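Local coordinates for protein glutathione S-transferase-3 (Necator americanus, PDB 3W8S) that probably catalyses the transfer of glutathione to electrophilic substrates, giving an S-substituted glutathione and releasing a halide, at residues P127-F132 against P172-G177; D93-F98 against D157-E162; D37-Y42 against G49-L54. All coordinates share one frame; numbering follows the deposited sequence.

Interaction 1 (P127-F132 against P172-G177)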
loop_
_atom_site.group_PDB
_atom_site.type_symbol
_atom_site.label_atom_id
_atom_site.label_comp_id
_atom_site.label_asym_id
_atom_site.label_seq_id
_atom_site.Cartn_x
_atom_site.Cartn_y
_atom_site.Cartn_z
ATOM N N PRO A 127 11.200 18.428 -5.682
ATOM C CA PRO A 127 10.232 18.199 -6.782
ATOM C C PRO A 127 9.195 17.116 -6.424
ATOM O O PRO A 127 8.054 17.271 -6.799
ATOM C CB PRO A 127 11.121 17.728 -7.987
ATOM C CG PRO A 127 12.482 18.443 -7.673
ATOM C CD PRO A 127 12.596 18.248 -6.133
ATOM N N ALA A 128 9.611 16.011 -5.785
ATOM C CA ALA A 128 8.612 15.005 -5.380
ATOM C C ALA A 128 7.633 15.593 -4.370
ATOM O O ALA A 128 6.456 15.320 -4.531
ATOM C CB ALA A 128 9.286 13.750 -4.783
ATOM N N ARG A 129 8.103 16.377 -3.353
ATOM C CA ARG A 129 7.258 16.926 -2.217
ATOM C C ARG A 129 6.303 17.908 -2.914
ATOM O O ARG A 129 5.089 18.052 -2.552
ATOM C CB ARG A 129 8.128 17.738 -1.124
ATOM C CG ARG A 129 7.277 18.894 -0.490
ATOM C CD ARG A 129 7.704 20.344 -0.197
ATOM N NE ARG A 129 8.116 20.688 -1.393
ATOM C CZ ARG A 129 8.553 21.808 -1.871
ATOM N NH1 ARG A 129 8.641 23.003 -1.285
ATOM N NH2 ARG A 129 8.845 21.563 -3.091
ATOM N N GLU A 130 6.813 18.611 -3.944
ATOM C CA GLU A 130 5.940 19.587 -4.644
ATOM C C GLU A 130 4.685 18.895 -5.249
ATOM O O GLU A 130 3.559 19.408 -5.162
ATOM C CB GLU A 130 6.693 20.318 -5.769
ATOM C CG GLU A 130 5.810 21.163 -6.654
ATOM C CD GLU A 130 6.585 21.988 -7.716
ATOM O OE1 GLU A 130 7.576 22.711 -7.358
ATOM O OE2 GLU A 130 6.208 21.881 -8.909
ATOM N N LYS A 131 4.888 17.774 -5.918
ATOM C CA LYS A 131 3.730 17.122 -6.494
ATOM C C LYS A 131 2.823 16.578 -5.361
ATOM O O LYS A 131 1.579 16.702 -5.435
ATOM C CB LYS A 131 4.168 15.892 -7.301
ATOM C CG LYS A 131 5.064 16.321 -8.460
ATOM C CD LYS A 131 5.458 15.134 -9.350
ATOM C CE LYS A 131 6.564 14.353 -8.637
ATOM N NZ LYS A 131 7.211 13.399 -9.568
ATOM N N PHE A 132 3.453 15.929 -4.378
ATOM C CA PHE A 132 2.653 15.277 -3.279
ATOM C C PHE A 132 1.874 16.362 -2.446
ATOM O O PHE A 132 0.638 16.268 -2.224
ATOM C CB PHE A 132 3.554 14.390 -2.413
ATOM C CG PHE A 132 2.851 13.815 -1.215
ATOM C CD1 PHE A 132 1.793 12.878 -1.392
ATOM C CD2 PHE A 132 3.240 14.169 0.089
ATOM C CE1 PHE A 132 1.115 12.359 -0.296
ATOM C CE2 PHE A 132 2.552 13.635 1.202
ATOM C CZ PHE A 132 1.509 12.709 1.001
ATOM N N PRO A 172 14.692 23.522 5.241
ATOM C CA PRO A 172 13.996 24.704 5.768
ATOM C C PRO A 172 12.890 25.223 4.837
ATOM O O PRO A 172 11.945 25.862 5.277
ATOM C CB PRO A 172 15.117 25.765 5.901
ATOM C CG PRO A 172 16.434 25.035 5.713
ATOM C CD PRO A 172 16.087 23.845 4.829
ATOM N N THR A 173 13.011 24.968 3.547
ATOM C CA THR A 173 12.093 25.578 2.614
ATOM C C THR A 173 10.920 24.626 2.333
ATOM O O THR A 173 10.145 24.836 1.394
ATOM C CB THR A 173 12.841 25.844 1.312
ATOM O OG1 THR A 173 13.308 24.580 0.809
ATOM C CG2 THR A 173 14.070 26.795 1.588
ATOM N N ILE A 174 10.779 23.560 3.141
ATOM C CA ILE A 174 9.838 22.494 2.718
ATOM C C ILE A 174 8.395 23.031 2.607
ATOM O O ILE A 174 7.628 22.603 1.744
ATOM C CB ILE A 174 9.869 21.252 3.661
ATOM C CG1 ILE A 174 9.184 20.112 2.920
ATOM C CG2 ILE A 174 9.200 21.598 5.005
ATOM C CD1 ILE A 174 9.213 18.842 3.695
ATOM N N PHE A 175 8.008 23.997 3.469
ATOM C CA PHE A 175 6.662 24.619 3.378
ATOM C C PHE A 175 6.533 25.795 2.398
ATOM O O PHE A 175 5.411 26.320 2.221
ATOM C CB PHE A 175 6.167 25.083 4.750
ATOM C CG PHE A 175 6.056 23.971 5.756
ATOM C CD1 PHE A 175 5.199 22.898 5.516
ATOM C CD2 PHE A 175 6.840 23.998 6.928
ATOM C CE1 PHE A 175 5.128 21.838 6.411
ATOM C CE2 PHE A 175 6.763 22.960 7.832
ATOM C CZ PHE A 175 5.914 21.870 7.568
ATOM N N ASP A 176 7.636 26.213 1.745
ATOM C CA ASP A 176 7.558 27.368 0.861
ATOM C C ASP A 176 6.564 27.090 -0.281
ATOM O O ASP A 176 6.752 26.119 -1.025
ATOM C CB ASP A 176 8.917 27.787 0.289
ATOM C CG ASP A 176 9.901 28.322 1.379
ATOM O OD1 ASP A 176 9.521 28.403 2.548
ATOM O OD2 ASP A 176 11.066 28.632 1.046
ATOM N N GLY A 177 5.525 27.937 -0.404
ATOM C CA GLY A 177 4.469 27.766 -1.424
ATOM C C GLY A 177 3.336 26.820 -1.057
ATOM O O GLY A 177 2.385 26.660 -1.843
#
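R129 reaches out from helix 117-143 and meets I174 in the loop that follows helix 155-170. The close part of the contact is small and belongs almost wholly to this pair. CD of R129 lies 3.5 Å from CG1 of I174, and the two side chains run obliquely across each other. The same CD comes within 3.0 Å of the backbone O of I174, which is too short to be trusted. Further out, NH1 of R129 gives a hydrogen bond of 3.2 Å to that O, with an N-H...O angle of 160°. The oxygen sits in the guanidinium plane, at its edge. Seen from the acceptor the bond is less regular, because NH1 stands above the carbonyl plane, 51° out of it. Bends at chi2 and chi3 bring NH1 to this oxygen. The chi1 of 148° is off a staggered value; with the short approach of CD, it leaves the exact placement of the side chain uncertain. The second terminal nitrogen, NH2, bonds to O of L126 in its own helix. The guanidinium therefore joins a helix carbonyl to a loop carbonyl.

I174 is buried. Its CG1 is anti to the backbone N, which makes it the branch that meets CD of R129. The side chain also packs on F167 and A168 of helix 155-170 and on F125 and F133 of helix 117-143.

Towards the exposed D176 the contact is looser. O of T173 is 3.6 Å from NH1 of R129, and O of D176 is 3.7 Å from it; both lie obliquely to the guanidinium. OD2 of D176 stays 6.6 Å from NH1, too far for a salt bridge. T173 to D176 form a type I beta turn, closed by D176 N on T173 O. R129 thus pins the turn after helix 155-170 to helix 117-143, within the all-helical C-terminal domain of a glutathione S-transferase.

Interaction 2 (D93-F98 against D157-E162). With GSH (glutathione), chain B.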
loop_
_atom_site.group_PDB
_atom_site.type_symbol
_atom_site.label_atom_id
_atom_site.label_comp_id
_atom_site.label_asym_id
_atom_site.label_seq_id
_atom_site.Cartn_x
_atom_site.Cartn_y
_atom_site.Cartn_z
ATOM N N ASP A 93 -1.781 5.459 0.422
ATOM C CA ASP A 93 -1.126 4.790 -0.700
ATOM C C ASP A 93 -0.333 5.817 -1.552
ATOM O O ASP A 93 0.780 5.522 -2.036
ATOM C CB ASP A 93 -2.155 4.059 -1.576
ATOM C CG ASP A 93 -2.444 2.605 -1.060
ATOM O OD1 ASP A 93 -1.774 2.142 -0.085
ATOM O OD2 ASP A 93 -3.322 1.929 -1.661
ATOM N N GLN A 94 -0.895 6.995 -1.758
ATOM C CA GLN A 94 -0.106 8.022 -2.476
ATOM C C GLN A 94 1.194 8.428 -1.722
ATOM O O GLN A 94 2.233 8.771 -2.321
ATOM C CB GLN A 94 -0.983 9.285 -2.749
ATOM C CG GLN A 94 -0.319 10.364 -3.674
ATOM C CD GLN A 94 -0.018 9.829 -5.089
ATOM O OE1 GLN A 94 -0.638 8.838 -5.571
ATOM N NE2 GLN A 94 0.883 10.522 -5.802
ATOM N N TYR A 95 1.069 8.533 -0.397
ATOM C CA TYR A 95 2.183 8.867 0.464
ATOM C C TYR A 95 3.277 7.761 0.317
ATOM O O TYR A 95 4.461 8.038 0.215
ATOM C CB TYR A 95 1.662 8.916 1.927
ATOM C CG TYR A 95 2.781 8.978 2.930
ATOM C CD1 TYR A 95 3.453 10.180 3.134
ATOM C CD2 TYR A 95 3.210 7.831 3.652
ATOM C CE1 TYR A 95 4.518 10.284 4.029
ATOM C CE2 TYR A 95 4.280 7.921 4.564
ATOM C CZ TYR A 95 4.901 9.178 4.743
ATOM O OH TYR A 95 5.957 9.369 5.611
ATOM N N LYS A 96 2.861 6.506 0.267
ATOM C CA LYS A 96 3.793 5.428 0.033
ATOM C C LYS A 96 4.489 5.589 -1.344
ATOM O O LYS A 96 5.675 5.383 -1.421
ATOM C CB LYS A 96 3.056 4.100 0.128
ATOM C CG LYS A 96 3.830 2.873 -0.357
ATOM C CD LYS A 96 2.975 1.587 -0.045
ATOM C CE LYS A 96 3.233 1.096 1.381
ATOM N NZ LYS A 96 2.567 -0.160 1.800
ATOM N N ASP A 97 3.755 5.960 -2.408
ATOM C CA ASP A 97 4.393 6.264 -3.678
ATOM C C ASP A 97 5.415 7.408 -3.537
ATOM O O ASP A 97 6.450 7.368 -4.152
ATOM C CB ASP A 97 3.380 6.631 -4.804
ATOM C CG ASP A 97 2.527 5.443 -5.259
ATOM O OD1 ASP A 97 2.862 4.253 -4.973
ATOM O OD2 ASP A 97 1.506 5.706 -5.963
ATOM N N PHE A 98 5.081 8.448 -2.782
ATOM C CA PHE A 98 5.945 9.636 -2.648
ATOM C C PHE A 98 7.239 9.113 -1.930
ATOM O O PHE A 98 8.352 9.440 -2.348
ATOM C CB PHE A 98 5.183 10.642 -1.811
ATOM C CG PHE A 98 6.042 11.650 -1.142
ATOM C CD1 PHE A 98 6.827 12.562 -1.924
ATOM C CD2 PHE A 98 6.087 11.737 0.264
ATOM C CE1 PHE A 98 7.630 13.515 -1.301
ATOM C CE2 PHE A 98 6.915 12.740 0.915
ATOM C CZ PHE A 98 7.693 13.610 0.112
ATOM N N ASP A 157 -3.970 12.099 8.125
ATOM C CA ASP A 157 -3.482 13.387 8.682
ATOM C C ASP A 157 -2.163 13.111 9.422
ATOM O O ASP A 157 -1.141 13.859 9.329
ATOM C CB ASP A 157 -4.524 13.949 9.686
ATOM C CG ASP A 157 -5.748 14.404 9.000
ATOM O OD1 ASP A 157 -5.590 15.272 8.103
ATOM O OD2 ASP A 157 -6.906 13.945 9.314
ATOM N N LEU A 158 -2.142 11.992 10.123
ATOM C CA LEU A 158 -0.943 11.739 10.966
ATOM C C LEU A 158 0.305 11.513 10.064
ATOM O O LEU A 158 1.370 12.026 10.391
ATOM C CB LEU A 158 -1.153 10.508 11.901
ATOM C CG LEU A 158 -2.295 10.626 12.925
ATOM C CD1 LEU A 158 -2.414 9.252 13.631
ATOM C CD2 LEU A 158 -1.880 11.702 13.978
ATOM N N TYR A 159 0.212 10.690 8.996
ATOM C CA TYR A 159 1.389 10.452 8.105
ATOM C C TYR A 159 1.892 11.800 7.521
ATOM O O TYR A 159 3.113 12.060 7.451
ATOM C CB TYR A 159 1.068 9.456 6.933
ATOM C CG TYR A 159 1.204 7.973 7.344
ATOM C CD1 TYR A 159 2.469 7.406 7.540
ATOM C CD2 TYR A 159 0.074 7.123 7.554
ATOM C CE1 TYR A 159 2.632 6.045 7.908
ATOM C CE2 TYR A 159 0.259 5.738 7.948
ATOM C CZ TYR A 159 1.538 5.233 8.121
ATOM O OH TYR A 159 1.839 3.898 8.503
ATOM N N LEU A 160 0.962 12.634 7.062
ATOM C CA LEU A 160 1.364 13.856 6.359
ATOM C C LEU A 160 2.032 14.816 7.334
ATOM O O LEU A 160 3.146 15.270 7.069
ATOM C CB LEU A 160 0.138 14.541 5.685
ATOM C CG LEU A 160 0.370 15.935 5.086
ATOM C CD1 LEU A 160 1.465 15.920 3.985
ATOM C CD2 LEU A 160 -0.915 16.562 4.591
ATOM N N ALA A 161 1.402 15.086 8.494
ATOM C CA ALA A 161 1.980 16.040 9.472
ATOM C C ALA A 161 3.346 15.592 9.991
ATOM O O ALA A 161 4.259 16.395 10.207
ATOM C CB ALA A 161 1.003 16.198 10.656
ATOM N N GLU A 162 3.501 14.304 10.257
ATOM C CA GLU A 162 4.762 13.804 10.814
ATOM C C GLU A 162 5.912 13.956 9.768
ATOM O O GLU A 162 7.015 14.425 10.059
ATOM C CB GLU A 162 4.602 12.332 11.248
ATOM C CG GLU A 162 5.919 11.736 11.744
ATOM C CD GLU A 162 6.300 12.169 13.189
ATOM O OE1 GLU A 162 5.487 12.799 13.900
ATOM O OE2 GLU A 162 7.435 11.866 13.600
HETATM N N1 GSH B . 0.094 3.303 -6.650
HETATM C CA1 GSH B . -0.732 3.583 -7.824
HETATM C C1 GSH B . -1.863 2.567 -7.873
HETATM O O11 GSH B . -2.966 2.854 -8.387
HETATM O O12 GSH B . -1.656 1.443 -7.364
HETATM C CB1 GSH B . 0.095 3.520 -9.117
HETATM C CG1 GSH B . -0.766 4.068 -10.283
HETATM C CD1 GSH B . 0.022 4.049 -11.599
HETATM O OE1 GSH B . 1.189 3.658 -11.656
HETATM N N2 GSH B . -0.589 4.520 -12.690
HETATM C CA2 GSH B . 0.015 4.516 -14.002
HETATM C C2 GSH B . -0.341 5.800 -14.693
HETATM O O2 GSH B . -1.478 6.249 -14.575
HETATM C CB2 GSH B . -0.577 3.331 -14.794
HETATM S SG2 GSH B . 0.326 3.036 -16.319
HETATM N N3 GSH B . 0.594 6.400 -15.453
HETATM C CA3 GSH B . 0.250 7.529 -16.295
HETATM C C3 GSH B . 0.795 8.822 -15.711
HETATM O O31 GSH B . 0.538 9.892 -16.290
HETATM O O32 GSH B . 1.471 8.803 -14.662
HETATM O O HOH W 1 5.057 10.396 8.089
#
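Y95 on helix 82-101 and Y159 on helix 155-170 meet through their rings. The side chain of Y95 can be followed outwards. Its CB points toward the other helix, and with CG anti to the backbone N (chi1 168°) the ring extends across the gap. CD2 of Y95 comes to 4.0 Å from CD1 of Y159. CE2 is the closest atom, 3.5 Å from the same CD1. CE1, on the other edge, is 4.1 Å from the backbone O of Y159. At the tip, OH of Y95 is hydrogen-bonded to a water at 2.8 Å. That water donates to O of Y159 at 2.6 Å, so the hydroxyl is tied to the facing helix through one solvent molecule.

The rings lie at 39° to each other, neither stacked nor edge-to-face. A CH-pi contact adds to this. CB of Y159 sits 4.2 Å from the centre of the Y95 ring, almost straight above its face.

Around the pair, F65 of helix 64-75 stacks on the Y159 ring and packs on Y95. The side chain of Y159 also lies about 4 Å from that of S64, a glutathione-binding residue. D97, on the same helix as Y95, serves a different purpose. Its OD2 accepts a 2.9 Å hydrogen bond from N1 of the glutathione held mainly by the second subunit, which is the ligand's amino group.

The chemistry implies an apolar ring contact with one polar tip, where the water lets the phenol of Y95 reach a helix carbonyl that it does not bond directly.

Interaction 3 (D37-Y42 against G49-L54). With GSH (glutathione), chain C.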
loop_
_atom_site.group_PDB
_atom_site.type_symbol
_atom_site.label_atom_id
_atom_site.label_comp_id
_atom_site.label_asym_id
_atom_site.label_seq_id
_atom_site.Cartn_x
_atom_site.Cartn_y
_atom_site.Cartn_z
ATOM N N ASP A 37 21.987 -5.733 16.400
ATOM C CA ASP A 37 22.725 -6.971 16.610
ATOM C C ASP A 37 21.838 -8.139 16.890
ATOM O O ASP A 37 22.170 -9.255 16.560
ATOM C CB ASP A 37 23.727 -6.853 17.775
ATOM C CG ASP A 37 24.951 -6.065 17.405
ATOM O OD1 ASP A 37 25.143 -5.706 16.211
ATOM O OD2 ASP A 37 25.716 -5.780 18.342
ATOM N N GLU A 38 20.731 -7.917 17.570
ATOM C CA GLU A 38 19.865 -9.017 17.839
ATOM C C GLU A 38 18.860 -9.378 16.717
ATOM O O GLU A 38 18.183 -10.397 16.814
ATOM C CB GLU A 38 19.149 -8.769 19.124
ATOM C CG GLU A 38 17.934 -7.898 19.055
ATOM C CD GLU A 38 17.500 -7.529 20.483
ATOM O OE1 GLU A 38 17.504 -8.456 21.351
ATOM O OE2 GLU A 38 17.179 -6.327 20.724
ATOM N N TRP A 39 18.745 -8.513 15.717
ATOM C CA TRP A 39 17.736 -8.651 14.638
ATOM C C TRP A 39 17.756 -10.029 13.970
ATOM O O TRP A 39 16.720 -10.651 13.869
ATOM C CB TRP A 39 17.891 -7.499 13.616
ATOM C CG TRP A 39 17.089 -7.693 12.346
ATOM C CD1 TRP A 39 17.598 -7.605 11.030
ATOM C CD2 TRP A 39 15.685 -7.955 12.224
ATOM N NE1 TRP A 39 16.568 -7.834 10.122
ATOM C CE2 TRP A 39 15.403 -8.083 10.823
ATOM C CE3 TRP A 39 14.632 -8.194 13.158
ATOM C CZ2 TRP A 39 14.104 -8.314 10.334
ATOM C CZ3 TRP A 39 13.340 -8.457 12.657
ATOM C CH2 TRP A 39 13.084 -8.514 11.269
ATOM N N PRO A 40 18.967 -10.557 13.629
ATOM C CA PRO A 40 18.981 -11.829 12.907
ATOM C C PRO A 40 18.416 -12.913 13.749
ATOM O O PRO A 40 17.920 -13.885 13.209
ATOM C CB PRO A 40 20.498 -12.104 12.704
ATOM C CG PRO A 40 21.060 -10.712 12.533
ATOM C CD PRO A 40 20.289 -9.869 13.545
ATOM N N LYS A 41 18.491 -12.793 15.072
ATOM C CA LYS A 41 17.868 -13.822 15.906
ATOM C C LYS A 41 16.296 -13.852 15.847
ATOM O O LYS A 41 15.691 -14.914 15.998
ATOM C CB LYS A 41 18.419 -13.699 17.348
ATOM C CG LYS A 41 17.698 -14.497 18.398
ATOM C CD LYS A 41 18.529 -14.514 19.686
ATOM C CE LYS A 41 17.977 -15.504 20.711
ATOM N NZ LYS A 41 18.990 -15.756 21.790
ATOM N N TYR A 42 15.654 -12.714 15.537
ATOM C CA TYR A 42 14.189 -12.621 15.604
ATOM C C TYR A 42 13.520 -12.511 14.236
ATOM O O TYR A 42 12.304 -12.652 14.134
ATOM C CB TYR A 42 13.785 -11.387 16.494
ATOM C CG TYR A 42 14.215 -11.651 17.923
ATOM C CD1 TYR A 42 13.560 -12.648 18.696
ATOM C CD2 TYR A 42 15.316 -11.011 18.464
ATOM C CE1 TYR A 42 13.970 -12.975 19.977
ATOM C CE2 TYR A 42 15.740 -11.330 19.761
ATOM C CZ TYR A 42 15.060 -12.293 20.504
ATOM O OH TYR A 42 15.475 -12.589 21.783
ATOM N N GLY A 49 9.671 -11.533 7.317
ATOM C CA GLY A 49 11.108 -11.340 7.672
ATOM C C GLY A 49 11.402 -9.853 7.864
ATOM O O GLY A 49 12.580 -9.458 7.774
ATOM N N GLN A 50 10.382 -9.002 8.147
ATOM C CA GLN A 50 10.651 -7.532 8.245
ATOM C C GLN A 50 9.853 -6.843 9.389
ATOM O O GLN A 50 8.974 -7.464 9.953
ATOM C CB GLN A 50 10.363 -6.820 6.895
ATOM C CG GLN A 50 11.367 -7.259 5.781
ATOM C CD GLN A 50 11.349 -6.301 4.657
ATOM O OE1 GLN A 50 10.295 -6.116 3.999
ATOM N NE2 GLN A 50 12.489 -5.626 4.427
ATOM N N LEU A 51 10.135 -5.551 9.667
ATOM C CA LEU A 51 9.442 -4.820 10.732
ATOM C C LEU A 51 8.856 -3.610 10.082
ATOM O O LEU A 51 9.409 -3.142 9.087
ATOM C CB LEU A 51 10.458 -4.487 11.848
ATOM C CG LEU A 51 11.053 -5.705 12.579
ATOM C CD1 LEU A 51 12.100 -5.178 13.578
ATOM C CD2 LEU A 51 9.994 -6.564 13.283
ATOM N N PRO A 52 7.755 -3.039 10.639
ATOM C CA PRO A 52 7.182 -3.406 11.956
ATOM C C PRO A 52 6.248 -4.632 11.912
ATOM O O PRO A 52 5.677 -4.958 10.845
ATOM C CB PRO A 52 6.302 -2.163 12.347
ATOM C CG PRO A 52 5.958 -1.555 10.997
ATOM C CD PRO A 52 7.204 -1.773 10.118
ATOM N N VAL A 53 6.056 -5.244 13.084
ATOM C CA VAL A 53 5.068 -6.306 13.259
ATOM C C VAL A 53 4.244 -5.984 14.520
ATOM O O VAL A 53 4.785 -5.662 15.573
ATOM C CB VAL A 53 5.720 -7.693 13.412
ATOM C CG1 VAL A 53 4.669 -8.779 13.822
ATOM C CG2 VAL A 53 6.387 -8.109 12.092
ATOM N N LEU A 54 2.920 -6.122 14.401
ATOM C CA LEU A 54 2.067 -5.961 15.554
ATOM C C LEU A 54 1.662 -7.380 16.018
ATOM O O LEU A 54 1.326 -8.223 15.201
ATOM C CB LEU A 54 0.774 -5.176 15.190
ATOM C CG LEU A 54 -0.173 -4.830 16.376
ATOM C CD1 LEU A 54 0.410 -3.679 17.154
ATOM C CD2 LEU A 54 -1.582 -4.382 15.872
HETATM N N1 GSH C . 6.252 -2.428 3.187
HETATM C CA1 GSH C . 6.855 -2.739 4.483
HETATM C C1 GSH C . 6.096 -1.983 5.563
HETATM O O11 GSH C . 6.010 -2.434 6.726
HETATM O O12 GSH C . 5.547 -0.907 5.241
HETATM C CB1 GSH C . 8.343 -2.357 4.512
HETATM C CG1 GSH C . 8.977 -2.937 5.801
HETATM C CD1 GSH C . 10.473 -2.602 5.872
HETATM O OE1 GSH C . 11.044 -1.972 4.980
HETATM N N2 GSH C . 11.159 -3.064 6.922
HETATM C CA2 GSH C . 12.559 -2.783 7.139
HETATM C C2 GSH C . 13.215 -4.026 7.667
HETATM O O2 GSH C . 12.622 -4.714 8.494
HETATM C CB2 GSH C . 12.660 -1.666 8.200
HETATM S SG2 GSH C . 14.331 -1.016 8.321
HETATM N N3 GSH C . 14.456 -4.326 7.240
HETATM C CA3 GSH C . 15.212 -5.398 7.857
HETATM C C3 GSH C . 15.282 -6.606 6.937
HETATM O O31 GSH C . 15.852 -7.633 7.346
HETATM O O32 GSH C . 14.758 -6.566 5.805
#
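Apolar contact joins W39 to L51. The six-membered part of the indole meets the leucine end, with CZ3 of W39 3.6 Å from CG of L51. The two side chains come from opposite directions, and CG and CD1 of L51 both lie against CZ3. CG of W39 is anti to the backbone N (chi1 169°), which carries the indole over to 49-54. CH2 of W39 also lies 4.0 Å from CA of Q50.

A polar atom sits at the indole edge. O of G49 is 3.2 Å from CZ2 of W39, near the ring plane, and also accepts a hydrogen bond from NZ of K43.

The segment 49-54 leads through the cis peptide before P52 into strand 53-56. This cis-proline loop is a hallmark of the thioredoxin-like N-terminal domain of glutathione S-transferases.

Hydrogen bonds to glutathione form the third group. The backbone of L51 pairs with the cysteinyl part of the ligand as a strand would: N of L51 gives to O2 at 2.9 Å, and O of L51 takes from N2 at 2.8 Å. The glycyl carboxylate is held by both segments. NE1 of W39 reaches O31 at 2.9 Å, with O31 in the indole plane, and NE2 of Q50 reaches O32 at 2.8 Å in a fairly straight bond of 166°.

From the N terminus, interaction 3 comes first. It closes a short loop between helix 39-42 and the loop that leads into strand 53-56, and stays within the N-terminal domain. Interactions 1 and 2 lie later and cross: 93-98 opens interaction 2, 127-132 opens interaction 1, 157-162 closes interaction 2 and 172-177 closes interaction 1. Together they tie helices 82-101, 117-143 and 155-170 and the loop before helix 179-189. The two touch where F98 and F132 stack and where CA of R129 meets F98. Interaction 3 is about 34 Å from interaction 1 between centres. Each glutathione bound at interaction 3 is also reached by D97 of the second subunit.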